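Local atomic coordinates of beta-lactamase Rm3 (Uncultured bacterium, PDB entry 5IQK), a protein that probably hydrolyses the beta-lactam ring of antibiotics as a zinc-dependent subclass B3 metallo-beta-lactamase and so confers resistance. Residues E68-I73 with R91-L96; I181-R186 with T259-R264; N174-D179 with E212-D217. One frame throughout, in Å; residues are numbered along the deposited sequence.

Contact 1 (E68-I73 with R91-L96)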
ATOM      1  N   GLU A  68     -10.388  15.498  -8.360  1.00 32.39           N
ATOM      2  CA  GLU A  68     -11.563  15.331  -9.197  1.00 28.80           C
ATOM      3  C   GLU A  68     -11.247  14.486 -10.426  1.00 27.82           C
ATOM      4  O   GLU A  68     -12.149  13.963 -11.077  1.00 31.52           O
ATOM      5  CB  GLU A  68     -12.113  16.702  -9.630  1.00 35.19           C
ATOM      6  CG  GLU A  68     -12.735  17.512  -8.502  1.00 36.47           C
ATOM      7  CD  GLU A  68     -11.711  18.317  -7.713  1.00 32.71           C
ATOM      8  OE1 GLU A  68     -10.513  18.300  -8.078  1.00 33.83           O
ATOM      9  OE2 GLU A  68     -12.104  18.958  -6.715  1.00 35.85           O
ATOM     10  N   ASP A  69      -9.966  14.370 -10.757  1.00 24.81           N
ATOM     11  CA  ASP A  69      -9.560  13.628 -11.945  1.00 28.03           C
ATOM     12  C   ASP A  69      -9.135  12.199 -11.621  1.00 25.24           C
ATOM     13  O   ASP A  69      -8.787  11.430 -12.514  1.00 27.98           O
ATOM     14  CB  ASP A  69      -8.436  14.362 -12.668  1.00 24.84           C
ATOM     15  CG  ASP A  69      -8.910  15.667 -13.290  1.00 33.30           C
ATOM     16  OD1 ASP A  69     -10.086  15.730 -13.700  1.00 31.08           O
ATOM     17  OD2 ASP A  69      -8.115  16.621 -13.364  1.00 31.83           O
ATOM     18  N   VAL A  70      -9.141  11.854 -10.339  1.00 27.63           N
ATOM     19  CA  VAL A  70      -8.894  10.475  -9.939  1.00 23.53           C
ATOM     20  C   VAL A  70     -10.106   9.628 -10.295  1.00 23.91           C
ATOM     21  O   VAL A  70     -11.212   9.909  -9.853  1.00 24.05           O
ATOM     22  CB  VAL A  70      -8.590  10.379  -8.435  1.00 26.09           C
ATOM     23  CG1 VAL A  70      -8.628   8.915  -7.958  1.00 22.12           C
ATOM     24  CG2 VAL A  70      -7.246  11.003  -8.146  1.00 23.19           C
ATOM     25  N   LYS A  71      -9.906   8.590 -11.093  1.00 25.30           N
ATOM     26  CA  LYS A  71     -11.042   7.795 -11.550  1.00 24.73           C
ATOM     27  C   LYS A  71     -11.049   6.389 -10.961  1.00 26.55           C
ATOM     28  O   LYS A  71     -12.037   5.673 -11.070  1.00 27.06           O
ATOM     29  CB  LYS A  71     -11.058   7.753 -13.071  1.00 28.47           C
ATOM     30  CG  LYS A  71     -11.281   9.158 -13.642  1.00 30.13           C
ATOM     31  CD  LYS A  71     -11.648   9.188 -15.100  1.00 37.24           C
ATOM     32  CE  LYS A  71     -11.723  10.636 -15.575  1.00 36.72           C
ATOM     33  NZ  LYS A  71     -12.313  11.522 -14.527  1.00 40.08           N
ATOM     34  N   LEU A  72      -9.949   6.009 -10.323  1.00 23.68           N
ATOM     35  CA  LEU A  72      -9.866   4.712  -9.654  1.00 20.69           C
ATOM     36  C   LEU A  72      -8.951   4.812  -8.447  1.00 20.98           C
ATOM     37  O   LEU A  72      -7.864   5.371  -8.541  1.00 21.90           O
ATOM     38  CB  LEU A  72      -9.347   3.641 -10.608  1.00 19.77           C
ATOM     39  CG  LEU A  72      -9.178   2.212 -10.079  1.00 26.16           C
ATOM     40  CD1 LEU A  72     -10.493   1.613  -9.591  1.00 24.85           C
ATOM     41  CD2 LEU A  72      -8.542   1.343 -11.139  1.00 23.27           C
ATOM     42  N   ILE A  73      -9.404   4.276  -7.319  1.00 21.88           N
ATOM     43  CA  ILE A  73      -8.610   4.230  -6.096  1.00 20.93           C
ATOM     44  C   ILE A  73      -8.356   2.770  -5.725  1.00 19.30           C
ATOM     45  O   ILE A  73      -9.296   1.971  -5.692  1.00 21.44           O
ATOM     46  CB  ILE A  73      -9.323   4.931  -4.928  1.00 21.85           C
ATOM     47  CG1 ILE A  73      -9.633   6.387  -5.292  1.00 21.95           C
ATOM     48  CG2 ILE A  73      -8.496   4.817  -3.644  1.00 20.50           C
ATOM     49  CD1 ILE A  73     -10.512   7.088  -4.285  1.00 17.83           C
ATOM     50  N   ARG A  91     -15.333  10.309  -1.813  1.00 31.68           N
ATOM     51  CA  ARG A  91     -16.315  11.384  -1.892  1.00 34.33           C
ATOM     52  C   ARG A  91     -15.827  12.540  -2.756  1.00 34.43           C
ATOM     53  O   ARG A  91     -16.601  13.122  -3.516  1.00 36.05           O
ATOM     54  CB  ARG A  91     -16.669  11.903  -0.502  1.00 33.69           C
ATOM     55  CG  ARG A  91     -17.702  11.073   0.231  1.00 43.31           C
ATOM     56  CD  ARG A  91     -18.271  11.846   1.411  1.00 47.19           C
ATOM     57  NE  ARG A  91     -17.221  12.363   2.289  1.00 48.76           N
ATOM     58  CZ  ARG A  91     -16.671  11.670   3.282  1.00 42.92           C
ATOM     59  NH1 ARG A  91     -17.062  10.425   3.516  1.00 42.49           N
ATOM     60  NH2 ARG A  91     -15.724  12.217   4.036  1.00 41.34           N
ATOM     61  N   ARG A  92     -14.540  12.859  -2.653  1.00 31.34           N
ATOM     62  CA  ARG A  92     -13.989  14.018  -3.362  1.00 32.02           C
ATOM     63  C   ARG A  92     -13.701  13.719  -4.836  1.00 32.50           C
ATOM     64  O   ARG A  92     -13.606  14.634  -5.654  1.00 29.30           O
ATOM     65  CB  ARG A  92     -12.710  14.508  -2.671  1.00 33.11           C
ATOM     66  CG  ARG A  92     -12.923  15.165  -1.298  1.00 31.46           C
ATOM     67  CD  ARG A  92     -13.534  16.558  -1.432  1.00 31.00           C
ATOM     68  NE  ARG A  92     -12.668  17.468  -2.179  1.00 33.14           N
ATOM     69  CZ  ARG A  92     -11.678  18.172  -1.636  1.00 33.30           C
ATOM     70  NH1 ARG A  92     -11.440  18.097  -0.336  1.00 34.48           N
ATOM     71  NH2 ARG A  92     -10.935  18.962  -2.393  1.00 38.32           N
ATOM     72  N   SER A  93     -13.543  12.443  -5.173  1.00 28.95           N
ATOM     73  CA  SER A  93     -13.229  12.059  -6.547  1.00 28.94           C
ATOM     74  C   SER A  93     -14.404  11.406  -7.269  1.00 30.35           C
ATOM     75  O   SER A  93     -14.475  11.427  -8.505  1.00 35.11           O
ATOM     76  CB  SER A  93     -12.027  11.117  -6.565  1.00 28.69           C
ATOM     77  OG  SER A  93     -12.332   9.905  -5.898  1.00 29.79           O
ATOM     78  N   ASN A  94     -15.307  10.824  -6.483  1.00 33.29           N
ATOM     79  CA  ASN A  94     -16.410  10.017  -6.987  1.00 37.18           C
ATOM     80  C   ASN A  94     -15.870   8.778  -7.707  1.00 36.80           C
ATOM     81  O   ASN A  94     -16.530   8.208  -8.570  1.00 35.87           O
ATOM     82  CB  ASN A  94     -17.317  10.851  -7.910  1.00 36.82           C
ATOM     83  CG  ASN A  94     -18.696  10.256  -8.064  1.00 44.30           C
ATOM     84  OD1 ASN A  94     -19.151   9.494  -7.213  1.00 47.49           O
ATOM     85  ND2 ASN A  94     -19.378  10.610  -9.148  1.00 49.34           N
ATOM     86  N   ALA A  95     -14.668   8.355  -7.320  1.00 32.82           N
ATOM     87  CA  ALA A  95     -14.027   7.178  -7.899  1.00 30.18           C
ATOM     88  C   ALA A  95     -14.439   5.902  -7.182  1.00 28.35           C
ATOM     89  O   ALA A  95     -14.725   5.919  -5.985  1.00 34.85           O
ATOM     90  CB  ALA A  95     -12.504   7.322  -7.856  1.00 28.99           C
ATOM     91  N   LEU A  96     -14.461   4.791  -7.912  1.00 29.73           N
ATOM     92  CA  LEU A  96     -14.622   3.486  -7.278  1.00 31.95           C
ATOM     93  C   LEU A  96     -13.345   3.073  -6.569  1.00 28.06           C
ATOM     94  O   LEU A  96     -12.256   3.480  -6.971  1.00 29.47           O
ATOM     95  CB  LEU A  96     -15.009   2.422  -8.298  1.00 33.89           C
ATOM     96  CG  LEU A  96     -16.424   2.579  -8.839  1.00 37.51           C
ATOM     97  CD1 LEU A  96     -16.591   1.790 -10.123  1.00 42.14           C
ATOM     98  CD2 LEU A  96     -17.413   2.128  -7.773  1.00 38.05           C
TER
HETATM   99  O   HOH W   1     -13.816  17.281  -4.553  1.00 35.20           O
HETATM  100  O   HOH W   2     -13.849  10.121 -10.577  1.00 36.10           O
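S93, A95 and L96 carry the second segment across the start of strand 70-74. S93 ends helix 86-93 and lays its CB over V70, with S93 CB 3.6 Å from V70 O. Its OG stands between the backbone N and the carbonyl carbon (chi1 64°). There it accepts the N-H of A95, with A95 N 3.1 Å from S93 OG, which makes an ST turn. The same hydroxyl is hydrogen-bonded to L89 O, so its rotation is fixed twice over. The tip of I73 (CD1) rests beside it. N94 then takes a positive phi and the chain leaves the helix.

A95 points its methyl toward the strand. A95 CB lies 3.5 Å from V70 O and also meets the K71 carbonyl carbon. I73 CG1 comes alongside, 4.0 Å from A95 CB. L96 contributes its carbonyl. I73 N donates to L96 O at 3.0 Å, almost straight (166°) and nearly along the C=O axis. CD1 of L72 touches that oxygen as well.

Two waters fill in the polar edge. One donates to both V70 O and S93 O and so bridges the two backbone carbonyls. The other accepts from R92 NE in the guanidinium plane, at 2.6 Å, and donates to E68 OE2 and R92 O. The opposite charges may attract weakly, but E68 OE2 is 4.5 Å from R92 NH2, too far for a salt bridge.

This is the return of a beta-alpha-beta crossover, in which helix 86-93 hands over to strand 96-99 parallel to strand 70-74, within the alpha-beta fold of metallo-beta-lactamases.

Contact 2 (I181-R186 with T259-R264); sequences INAVSR and TLLDSR
R264 reaches out of helix 249-269 along the loop 181-186. Its CB starts near A183 O, with CG anti to the backbone N (chi1 170°). A bend at chi2 (62°) then lays the chain beside the loop. R264 CG passes 4.1 Å from A183 CB, and CD stays close to A183 O. NE turns to E268, a salt bridge one helical turn further on. R264 NH1 donates to a water at 3.0 Å that in turn donates to A183 O. A second water, held by S185 N, takes a weak bond from NH1. R264 NH2 makes the shorter and straighter of the two direct hydrogen bonds: it donates to S185 OG at 2.8 Å, nearly straight (164°) and in the guanidinium plane. NH1 adds a weak, bent bond to the same OG. The serine hydroxyl donates a hydrogen bond to R186 O, so its donor and acceptor roles are both used.

The loop follows strand 171-178 and skirts the zinc site of the metallo-beta-lactamase fold. A183 is the centre of an inverse gamma turn there. The N182 side chain lies about 6 Å from a bound zinc, and N182 O is hydrogen-bonded to ND1 of H155, a zinc ligand, and so probably helps to orient that imidazole.

The methyl of A183 points at the helix and drops between two leucines. A183 CB lies 3.8 Å from L260 CD2 and 3.8 Å from L261 CD1. L260 spreads further along the loop: L260 CD2 sits 3.3 Å from A183 N, and CD1 touches CB of N182. L261 continues inward to helix 200-212.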
ATOM      1  N   ILE A 181       4.108  -6.875   4.512  1.00 17.07           N
ATOM      2  CA  ILE A 181       4.218  -8.318   4.718  1.00 19.66           C
ATOM      3  C   ILE A 181       4.956  -8.604   6.026  1.00 18.59           C
ATOM      4  O   ILE A 181       5.559  -9.670   6.196  1.00 19.69           O
ATOM      5  CB  ILE A 181       4.947  -9.006   3.547  1.00 20.55           C
ATOM      6  CG1 ILE A 181       6.248  -8.277   3.232  1.00 21.21           C
ATOM      7  CG2 ILE A 181       4.051  -9.035   2.316  1.00 16.04           C
ATOM      8  CD1 ILE A 181       7.120  -8.995   2.228  1.00 21.58           C
ATOM      9  N   ASN A 182       4.902  -7.644   6.948  1.00 18.53           N
ATOM     10  CA  ASN A 182       5.561  -7.819   8.228  1.00 20.69           C
ATOM     11  C   ASN A 182       4.642  -8.519   9.232  1.00 20.77           C
ATOM     12  O   ASN A 182       3.477  -8.142   9.409  1.00 17.90           O
ATOM     13  CB  ASN A 182       6.071  -6.469   8.773  1.00 20.67           C
ATOM     14  CG  ASN A 182       4.971  -5.408   8.939  1.00 20.47           C
ATOM     15  OD1 ASN A 182       4.002  -5.344   8.177  1.00 20.68           O
ATOM     16  ND2 ASN A 182       5.149  -4.546   9.937  1.00 20.42           N
ATOM     17  N   ALA A 183       5.182  -9.556   9.867  1.00 18.81           N
ATOM     18  CA  ALA A 183       4.448 -10.333  10.863  1.00 19.15           C
ATOM     19  C   ALA A 183       4.405  -9.601  12.208  1.00 18.88           C
ATOM     20  O   ALA A 183       5.159  -9.924  13.145  1.00 19.98           O
ATOM     21  CB  ALA A 183       5.075 -11.723  11.027  1.00 20.13           C
ATOM     22  N   VAL A 184       3.538  -8.596  12.275  1.00 19.71           N
ATOM     23  CA  VAL A 184       3.273  -7.866  13.504  1.00 15.10           C
ATOM     24  C   VAL A 184       1.777  -7.983  13.791  1.00 18.76           C
ATOM     25  O   VAL A 184       0.979  -8.232  12.879  1.00 15.02           O
ATOM     26  CB  VAL A 184       3.674  -6.386  13.398  1.00 15.67           C
ATOM     27  CG1 VAL A 184       5.133  -6.268  13.020  1.00 19.81           C
ATOM     28  CG2 VAL A 184       2.814  -5.699  12.339  1.00 17.11           C
ATOM     29  N   SER A 185       1.401  -7.816  15.058  1.00 15.85           N
ATOM     30  CA  SER A 185       0.024  -8.059  15.489  1.00 16.40           C
ATOM     31  C   SER A 185      -0.264  -7.373  16.819  1.00 15.93           C
ATOM     32  O   SER A 185       0.619  -6.759  17.413  1.00 18.23           O
ATOM     33  CB  SER A 185      -0.221  -9.564  15.656  1.00 16.83           C
ATOM     34  OG  SER A 185       0.510 -10.031  16.783  1.00 15.96           O
ATOM     35  N   ARG A 186      -1.492  -7.511  17.310  1.00 14.49           N
ATOM     36  CA  ARG A 186      -1.725  -7.199  18.704  1.00 16.34           C
ATOM     37  C   ARG A 186      -0.969  -8.221  19.563  1.00 17.06           C
ATOM     38  O   ARG A 186      -0.720  -9.360  19.125  1.00 15.82           O
ATOM     39  CB  ARG A 186      -3.223  -7.206  19.025  1.00 17.90           C
ATOM     40  CG  ARG A 186      -3.902  -8.606  19.077  1.00 14.90           C
ATOM     41  CD  ARG A 186      -5.390  -8.348  19.039  1.00 16.66           C
ATOM     42  NE  ARG A 186      -6.316  -9.489  19.067  1.00 16.57           N
ATOM     43  CZ  ARG A 186      -6.562 -10.302  18.035  1.00 17.20           C
ATOM     44  NH1 ARG A 186      -7.476 -11.251  18.149  1.00 18.25           N
ATOM     45  NH2 ARG A 186      -5.871 -10.204  16.900  1.00 18.30           N
ATOM     46  N   THR A 259      13.305 -12.487   7.513  1.00 28.54           N
ATOM     47  CA  THR A 259      14.102 -12.344   8.719  1.00 28.36           C
ATOM     48  C   THR A 259      13.219 -11.994   9.903  1.00 29.52           C
ATOM     49  O   THR A 259      13.349 -12.586  10.985  1.00 26.44           O
ATOM     50  CB  THR A 259      15.178 -11.267   8.532  1.00 28.45           C
ATOM     51  OG1 THR A 259      16.082 -11.696   7.509  1.00 31.40           O
ATOM     52  CG2 THR A 259      15.954 -11.048   9.805  1.00 28.41           C
ATOM     53  N   LEU A 260      12.324 -11.033   9.695  1.00 26.82           N
ATOM     54  CA  LEU A 260      11.374 -10.638  10.727  1.00 27.42           C
ATOM     55  C   LEU A 260      10.499 -11.836  11.116  1.00 27.17           C
ATOM     56  O   LEU A 260      10.298 -12.108  12.304  1.00 24.42           O
ATOM     57  CB  LEU A 260      10.521  -9.456  10.246  1.00 27.07           C
ATOM     58  CG  LEU A 260       9.461  -8.817  11.153  1.00 25.82           C
ATOM     59  CD1 LEU A 260       9.170  -7.397  10.722  1.00 26.58           C
ATOM     60  CD2 LEU A 260       8.166  -9.603  11.204  1.00 29.35           C
ATOM     61  N   LEU A 261       9.968 -12.552  10.124  1.00 23.27           N
ATOM     62  CA  LEU A 261       9.128 -13.717  10.433  1.00 27.09           C
ATOM     63  C   LEU A 261       9.877 -14.783  11.249  1.00 28.91           C
ATOM     64  O   LEU A 261       9.309 -15.366  12.184  1.00 24.34           O
ATOM     65  CB  LEU A 261       8.562 -14.348   9.154  1.00 24.63           C
ATOM     66  CG  LEU A 261       7.660 -15.558   9.428  1.00 25.50           C
ATOM     67  CD1 LEU A 261       6.480 -15.173  10.312  1.00 21.82           C
ATOM     68  CD2 LEU A 261       7.169 -16.185   8.134  1.00 20.41           C
ATOM     69  N   ASP A 262      11.138 -15.045  10.905  1.00 27.80           N
ATOM     70  CA  ASP A 262      11.933 -16.030  11.644  1.00 29.39           C
ATOM     71  C   ASP A 262      12.051 -15.661  13.116  1.00 27.69           C
ATOM     72  O   ASP A 262      11.922 -16.517  13.997  1.00 30.12           O
ATOM     73  CB  ASP A 262      13.338 -16.168  11.054  1.00 33.16           C
ATOM     74  CG  ASP A 262      13.342 -16.821   9.687  1.00 37.70           C
ATOM     75  OD1 ASP A 262      12.390 -17.568   9.378  1.00 42.24           O
ATOM     76  OD2 ASP A 262      14.312 -16.599   8.927  1.00 42.24           O
ATOM     77  N   SER A 263      12.289 -14.381  13.375  1.00 23.56           N
ATOM     78  CA  SER A 263      12.393 -13.884  14.744  1.00 30.10           C
ATOM     79  C   SER A 263      11.071 -13.995  15.471  1.00 28.31           C
ATOM     80  O   SER A 263      11.028 -14.347  16.650  1.00 26.49           O
ATOM     81  CB  SER A 263      12.854 -12.427  14.766  1.00 31.84           C
ATOM     82  OG  SER A 263      14.193 -12.319  14.343  1.00 39.42           O
ATOM     83  N   ARG A 264       9.999 -13.652  14.766  1.00 25.71           N
ATOM     84  CA  ARG A 264       8.661 -13.670  15.338  1.00 26.37           C
ATOM     85  C   ARG A 264       8.263 -15.088  15.739  1.00 26.65           C
ATOM     86  O   ARG A 264       7.794 -15.314  16.860  1.00 27.60           O
ATOM     87  CB  ARG A 264       7.657 -13.082  14.335  1.00 23.45           C
ATOM     88  CG  ARG A 264       6.192 -13.260  14.715  1.00 22.71           C
ATOM     89  CD  ARG A 264       5.855 -12.572  16.018  1.00 25.68           C
ATOM     90  NE  ARG A 264       4.467 -12.812  16.393  1.00 20.34           N
ATOM     91  CZ  ARG A 264       3.553 -11.868  16.554  1.00 20.09           C
ATOM     92  NH1 ARG A 264       3.883 -10.590  16.396  1.00 20.52           N
ATOM     93  NH2 ARG A 264       2.311 -12.207  16.889  1.00 19.76           N
TER
HETATM   94  O   HOH W   3       6.373  -9.141  15.627  1.00 32.80           O
HETATM   95  O   HOH W   4       3.663  -7.505  16.878  1.00 21.52           O

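Contact 3 (N174-D179 with E212-D217)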
ATOM      1  N   ASN A 174       9.204  -1.223 -14.676  1.00 30.49           N
ATOM      2  CA  ASN A 174       8.200  -1.952 -13.914  1.00 26.62           C
ATOM      3  C   ASN A 174       8.049  -1.376 -12.512  1.00 26.24           C
ATOM      4  O   ASN A 174       9.008  -1.343 -11.739  1.00 26.56           O
ATOM      5  CB  ASN A 174       8.546  -3.442 -13.851  1.00 32.38           C
ATOM      6  CG  ASN A 174       8.632  -4.070 -15.223  1.00 33.23           C
ATOM      7  OD1 ASN A 174       7.728  -3.908 -16.038  1.00 35.08           O
ATOM      8  ND2 ASN A 174       9.728  -4.772 -15.495  1.00 31.84           N
ATOM      9  N   MET A 175       6.843  -0.912 -12.204  1.00 23.05           N
ATOM     10  CA  MET A 175       6.555  -0.300 -10.917  1.00 21.12           C
ATOM     11  C   MET A 175       5.864  -1.308 -10.025  1.00 22.51           C
ATOM     12  O   MET A 175       5.058  -2.118 -10.480  1.00 21.65           O
ATOM     13  CB  MET A 175       5.670   0.931 -11.075  1.00 20.71           C
ATOM     14  CG  MET A 175       6.038   1.807 -12.265  1.00 25.81           C
ATOM     15  SD  MET A 175       7.689   2.523 -12.157  1.00 25.87           S
ATOM     16  CE  MET A 175       7.391   3.813 -10.948  1.00 24.09           C
ATOM     17  N   VAL A 176       6.191  -1.256  -8.744  1.00 19.75           N
ATOM     18  CA  VAL A 176       5.600  -2.163  -7.775  1.00 19.50           C
ATOM     19  C   VAL A 176       5.186  -1.378  -6.544  1.00 20.06           C
ATOM     20  O   VAL A 176       5.999  -0.655  -5.970  1.00 20.35           O
ATOM     21  CB  VAL A 176       6.581  -3.286  -7.365  1.00 20.21           C
ATOM     22  CG1 VAL A 176       5.936  -4.185  -6.291  1.00 19.07           C
ATOM     23  CG2 VAL A 176       6.994  -4.128  -8.584  1.00 23.47           C
ATOM     24  N   TYR A 177       3.923  -1.525  -6.143  1.00 19.62           N
ATOM     25  CA  TYR A 177       3.457  -1.050  -4.852  1.00 18.11           C
ATOM     26  C   TYR A 177       3.266  -2.292  -4.001  1.00 17.03           C
ATOM     27  O   TYR A 177       2.333  -3.057  -4.243  1.00 16.31           O
ATOM     28  CB  TYR A 177       2.146  -0.259  -4.974  1.00 18.29           C
ATOM     29  CG  TYR A 177       1.717   0.442  -3.696  1.00 17.31           C
ATOM     30  CD1 TYR A 177       2.025   1.781  -3.480  1.00 19.57           C
ATOM     31  CD2 TYR A 177       1.017  -0.235  -2.698  1.00 20.71           C
ATOM     32  CE1 TYR A 177       1.639   2.432  -2.320  1.00 17.42           C
ATOM     33  CE2 TYR A 177       0.635   0.404  -1.524  1.00 19.50           C
ATOM     34  CZ  TYR A 177       0.944   1.737  -1.347  1.00 19.86           C
ATOM     35  OH  TYR A 177       0.559   2.375  -0.195  1.00 21.66           O
ATOM     36  N   ALA A 178       4.170  -2.515  -3.051  1.00 16.41           N
ATOM     37  CA  ALA A 178       4.139  -3.741  -2.255  1.00 19.16           C
ATOM     38  C   ALA A 178       3.408  -3.518  -0.952  1.00 17.73           C
ATOM     39  O   ALA A 178       3.689  -2.576  -0.210  1.00 17.51           O
ATOM     40  CB  ALA A 178       5.544  -4.245  -1.986  1.00 19.43           C
ATOM     41  N   ASP A 179       2.453  -4.393  -0.678  1.00 17.10           N
ATOM     42  CA  ASP A 179       1.756  -4.326   0.584  1.00 19.04           C
ATOM     43  C   ASP A 179       2.695  -4.687   1.731  1.00 18.70           C
ATOM     44  O   ASP A 179       3.735  -5.321   1.531  1.00 19.59           O
ATOM     45  CB  ASP A 179       0.544  -5.261   0.590  1.00 18.85           C
ATOM     46  CG  ASP A 179      -0.391  -4.972   1.751  1.00 19.75           C
ATOM     47  OD1 ASP A 179      -0.308  -3.844   2.315  1.00 21.25           O
ATOM     48  OD2 ASP A 179      -1.181  -5.860   2.107  1.00 21.27           O
ATOM     49  N   GLU A 212       8.952 -11.790  -4.449  1.00 23.89           N
ATOM     50  CA  GLU A 212      10.376 -11.846  -4.761  1.00 29.31           C
ATOM     51  C   GLU A 212      10.658 -12.133  -6.235  1.00 30.50           C
ATOM     52  O   GLU A 212      11.767 -11.887  -6.709  1.00 29.90           O
ATOM     53  CB  GLU A 212      11.088 -12.897  -3.903  1.00 33.06           C
ATOM     54  CG  GLU A 212      10.819 -14.333  -4.322  1.00 33.09           C
ATOM     55  CD  GLU A 212      11.397 -15.338  -3.340  1.00 35.95           C
ATOM     56  OE1 GLU A 212      12.117 -14.909  -2.414  1.00 36.29           O
ATOM     57  OE2 GLU A 212      11.130 -16.551  -3.493  1.00 40.68           O
ATOM     58  N   LYS A 213       9.663 -12.607  -6.978  1.00 29.94           N
ATOM     59  CA  LYS A 213       9.914 -12.858  -8.388  1.00 33.23           C
ATOM     60  C   LYS A 213       9.135 -11.934  -9.322  1.00 34.13           C
ATOM     61  O   LYS A 213       9.146 -12.132 -10.537  1.00 33.59           O
ATOM     62  CB  LYS A 213       9.626 -14.320  -8.742  1.00 34.08           C
ATOM     63  CG  LYS A 213       8.223 -14.811  -8.475  1.00 35.36           C
ATOM     64  CD  LYS A 213       8.141 -16.319  -8.701  1.00 39.19           C
ATOM     65  CE  LYS A 213       6.749 -16.863  -8.400  1.00 41.74           C
ATOM     66  NZ  LYS A 213       5.687 -16.201  -9.212  1.00 42.29           N
ATOM     67  N   LEU A 214       8.502 -10.903  -8.770  1.00 29.74           N
ATOM     68  CA  LEU A 214       7.911  -9.846  -9.591  1.00 31.50           C
ATOM     69  C   LEU A 214       8.971  -9.043 -10.325  1.00 28.27           C
ATOM     70  O   LEU A 214       9.988  -8.688  -9.735  1.00 28.23           O
ATOM     71  CB  LEU A 214       7.090  -8.877  -8.735  1.00 28.73           C
ATOM     72  CG  LEU A 214       5.684  -9.200  -8.256  1.00 30.45           C
ATOM     73  CD1 LEU A 214       5.144  -7.979  -7.548  1.00 28.60           C
ATOM     74  CD2 LEU A 214       4.803  -9.545  -9.441  1.00 28.84           C
ATOM     75  N   PRO A 215       8.722  -8.722 -11.613  1.00 28.15           N
ATOM     76  CA  PRO A 215       9.528  -7.690 -12.278  1.00 28.19           C
ATOM     77  C   PRO A 215       9.455  -6.429 -11.433  1.00 28.08           C
ATOM     78  O   PRO A 215       8.355  -6.022 -11.055  1.00 26.03           O
ATOM     79  CB  PRO A 215       8.843  -7.515 -13.637  1.00 26.15           C
ATOM     80  CG  PRO A 215       8.112  -8.828 -13.854  1.00 26.76           C
ATOM     81  CD  PRO A 215       7.662  -9.251 -12.483  1.00 30.80           C
ATOM     82  N   CYS A 216      10.598  -5.851 -11.082  1.00 28.50           N
ATOM     83  CA  CYS A 216      10.606  -4.848 -10.027  1.00 28.23           C
ATOM     84  C   CYS A 216      11.668  -3.768 -10.200  1.00 32.41           C
ATOM     85  O   CYS A 216      12.711  -3.824  -9.560  1.00 37.15           O
ATOM     86  CB  CYS A 216      10.800  -5.555  -8.684  1.00 29.67           C
ATOM     87  SG  CYS A 216      10.641  -4.528  -7.208  1.00 37.39           S
ATOM     88  N   ASP A 217      11.402  -2.778 -11.043  1.00 31.71           N
ATOM     89  CA  ASP A 217      12.350  -1.673 -11.217  1.00 28.35           C
ATOM     90  C   ASP A 217      12.218  -0.569 -10.168  1.00 25.27           C
ATOM     91  O   ASP A 217      13.226  -0.084  -9.649  1.00 26.49           O
ATOM     92  CB  ASP A 217      12.206  -1.066 -12.611  1.00 29.95           C
ATOM     93  CG  ASP A 217      12.596  -2.033 -13.695  1.00 33.21           C
ATOM     94  OD1 ASP A 217      13.637  -2.706 -13.527  1.00 37.13           O
ATOM     95  OD2 ASP A 217      11.863  -2.126 -14.704  1.00 37.62           O
TER
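Two hydrogen bonds pair N174 with D217. N174 N donates to D217 OD2 at 2.8 Å, essentially straight (178°) and on the anti lone pair of the carboxylate. D217 N returns a bond to N174 O at 2.9 Å. It lies in the carbonyl plane, on a lone pair, but is more bent (131°). The backbone of N174 is thus gripped by D217 at both its N-H and its C=O, and V218 hydrogen-bonds to it as well.

The N174 amide and the D217 carboxylate lie almost parallel, their planes 10° apart. They are not bonded to each other. The amide OD1 instead accepts a weak hydrogen bond from Q165 NE2, while N174 ND2 packs 3.4 Å from P215 CB.

The pairing comes just before strand 218-221, which runs parallel to strand 171-178 at the edge of the five-stranded sheet. Helix 200-212 lies between the two strands in sequence, as in a beta-alpha-beta crossover of the metallo-beta-lactamase fold.

Van der Waals contacts centre on V176, whose two methyls part. V176 CG2 sits 3.4 Å from P215 O, a methyl against a backbone carbonyl, and 3.9 Å from C216 SG. V176 CG1 meets the tip of L214, 4.1 Å from L214 CD1.

One covalent link extends this side: C216 SG forms a disulfide with C250 of helix 249-269, and V176 touches C250 too.

In the fold
From the N terminus, contact 1 closes first. It shuts the short loop from strand 70-74 through helix 86-93 to strand 96-99, within the seven-stranded sheet. Contacts 2 and 3 follow it in series and cross one another. N174-D179 is followed, after one residue, by I181-R186, but their partners lie far apart in sequence. Contact 3 closes over helix 200-212 and ties the five-stranded sheet to the run into its edge strand 218-221. Contact 2 closes later and fastens the loop after strand 171-178 to the C-terminal helix 249-269. Contacts 1 and 2 lie on opposite sides of the chain's centre, their own centres 34 Å apart.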